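Local coordinates for surface-associated protein CshA (Streptococcus gordonii, PDB 5L2D) that binds host fibronectin and so probably helps the bacterium attach to its host, the fragment here being non-repetitive domain 2 of this cell-wall-anchored adhesin, at residues Ala167-Tyr172 / Lys207-Thr212. Numbering follows the deposited sequence.
Sequences ANPAEY and KAFDKT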
loop_
_atom_site.group_PDB
_atom_site.type_symbol
_atom_site.label_atom_id
_atom_site.label_comp_id
_atom_site.label_asym_id
_atom_site.label_seq_id
_atom_site.Cartn_x
_atom_site.Cartn_y
_atom_site.Cartn_z
ATOM N N ALA A 167 -0.948 -1.332 12.941
ATOM C CA ALA A 167 -0.096 -0.158 12.804
ATOM C C ALA A 167 -0.303 0.824 13.921
ATOM O O ALA A 167 -1.416 1.109 14.304
ATOM C CB ALA A 167 -0.347 0.525 11.458
ATOM N N ASN A 168 0.796 1.336 14.434
ATOM C CA ASN A 168 0.759 2.414 15.376
ATOM C C ASN A 168 1.108 3.638 14.586
ATOM O O ASN A 168 1.475 3.554 13.414
ATOM C CB ASN A 168 1.857 2.256 16.432
ATOM C CG ASN A 168 1.959 0.864 16.975
ATOM O OD1 ASN A 168 0.951 0.220 17.267
ATOM N ND2 ASN A 168 3.186 0.383 17.110
ATOM N N PRO A 169 1.075 4.786 15.245
ATOM C CA PRO A 169 1.514 5.951 14.529
ATOM C C PRO A 169 2.867 5.746 13.893
ATOM O O PRO A 169 3.623 4.888 14.323
ATOM C CB PRO A 169 1.541 7.026 15.615
ATOM C CG PRO A 169 0.394 6.637 16.505
ATOM C CD PRO A 169 0.427 5.128 16.524
ATOM N N ALA A 170 3.113 6.516 12.837
ATOM C CA ALA A 170 4.301 6.421 12.010
ATOM C C ALA A 170 4.573 5.032 11.418
ATOM O O ALA A 170 5.702 4.750 11.004
ATOM C CB ALA A 170 5.498 6.904 12.795
ATOM N N GLU A 171 3.565 4.158 11.413
ATOM C CA GLU A 171 3.606 2.918 10.632
ATOM C C GLU A 171 2.587 3.112 9.493
ATOM O O GLU A 171 1.373 2.867 9.645
ATOM C CB GLU A 171 3.309 1.688 11.506
ATOM C CG GLU A 171 4.447 1.318 12.476
ATOM C CD GLU A 171 4.245 -0.022 13.184
ATOM O OE1 GLU A 171 3.095 -0.390 13.500
ATOM O OE2 GLU A 171 5.244 -0.708 13.450
ATOM N N TYR A 172 3.108 3.615 8.370
ATOM C CA TYR A 172 2.301 4.309 7.342
ATOM C C TYR A 172 1.821 3.360 6.223
ATOM O O TYR A 172 2.641 2.755 5.549
ATOM C CB TYR A 172 3.144 5.407 6.721
ATOM C CG TYR A 172 3.484 6.582 7.612
ATOM C CD1 TYR A 172 2.483 7.405 8.102
ATOM C CD2 TYR A 172 4.816 6.899 7.922
ATOM C CE1 TYR A 172 2.777 8.495 8.904
ATOM C CE2 TYR A 172 5.122 8.001 8.720
ATOM C CZ TYR A 172 4.092 8.784 9.209
ATOM O OH TYR A 172 4.330 9.883 9.977
ATOM N N LYS A 207 3.084 12.858 17.120
ATOM C CA LYS A 207 4.001 13.586 17.960
ATOM C C LYS A 207 4.058 12.872 19.287
ATOM O O LYS A 207 5.125 12.622 19.817
ATOM C CB LYS A 207 3.553 15.028 18.126
ATOM N N ALA A 208 2.904 12.520 19.819
ATOM C CA ALA A 208 2.868 11.819 21.076
ATOM C C ALA A 208 3.756 10.605 20.988
ATOM O O ALA A 208 4.895 10.637 21.406
ATOM C CB ALA A 208 1.456 11.404 21.393
ATOM N N PHE A 209 3.205 9.545 20.435
ATOM C CA PHE A 209 3.906 8.296 20.255
ATOM C C PHE A 209 5.400 8.445 20.014
ATOM O O PHE A 209 6.149 7.527 20.294
ATOM C CB PHE A 209 3.273 7.545 19.096
ATOM C CG PHE A 209 3.617 6.093 19.044
ATOM C CD1 PHE A 209 2.784 5.158 19.592
ATOM C CD2 PHE A 209 4.757 5.667 18.414
ATOM C CE1 PHE A 209 3.088 3.819 19.529
ATOM C CE2 PHE A 209 5.069 4.332 18.342
ATOM C CZ PHE A 209 4.233 3.405 18.900
ATOM N N ASP A 210 5.843 9.580 19.494
ATOM C CA ASP A 210 7.264 9.753 19.254
ATOM C C ASP A 210 7.918 9.905 20.590
ATOM O O ASP A 210 8.943 9.303 20.871
ATOM C CB ASP A 210 7.545 10.995 18.436
ATOM C CG ASP A 210 9.003 11.119 18.067
ATOM O OD1 ASP A 210 9.680 10.088 18.014
ATOM O OD2 ASP A 210 9.471 12.240 17.826
ATOM N N LYS A 211 7.313 10.734 21.421
ATOM C CA LYS A 211 7.813 10.971 22.752
ATOM C C LYS A 211 7.338 9.791 23.558
ATOM O O LYS A 211 6.423 9.891 24.338
ATOM C CB LYS A 211 7.218 12.257 23.298
ATOM N N THR A 212 7.959 8.652 23.343
ATOM C CA THR A 212 7.552 7.455 24.020
ATOM C C THR A 212 8.575 6.431 23.675
ATOM O O THR A 212 9.020 5.675 24.520
ATOM C CB THR A 212 6.198 7.007 23.507
ATOM O OG1 THR A 212 5.212 7.910 23.990
ATOM C CG2 THR A 212 5.862 5.634 23.999
#
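A type II beta turn from Asn168 to Glu171, in the loop between strands 158-163 and 172-177, receives Phe209 from the last turn of helix 203-210. Asn168 and Pro169 divide the aromatic ring between them. Over one face lies Pro169, whose CD stands 4.3 Å from the centroid of the Phe209 ring and 27° off its normal, a CH-pi contact. The root of the phenylalanine is met as well, Pro169 CB lying 3.9 Å from Phe209 CB, and the two side chains cross at about a right angle. Asn168 takes the far end of the ring: its CB comes within 3.6 Å of Phe209 CZ. The amide and ring planes are tilted 32° apart, and Asn168 ND2 also lies near that same CZ. With CB directed toward the turn and CG anti to the backbone N (chi1 -163°), the ring of Phe209 extends from the helix to both residues. No hydrogen bond joins the two segments.

The turn has its own ties. Glu171 N donates to Asn168 O at 3.0 Å, closing the turn, and the Glu171 carboxylate folds back so that OE1 accepts from Asn168 N, also at 3.0 Å. Beyond the turn, Tyr172 pairs antiparallel with a strand of the second subunit, so the sheet continues across that interface. Leu217 also touches Phe209, and its backbone N hydrogen-bonds to Asp210 OD1. At the surface of CshA non-repetitive domain 2, this is proline-aromatic CH-pi packing between a type II turn, with proline at its second position, and a helix C-terminus.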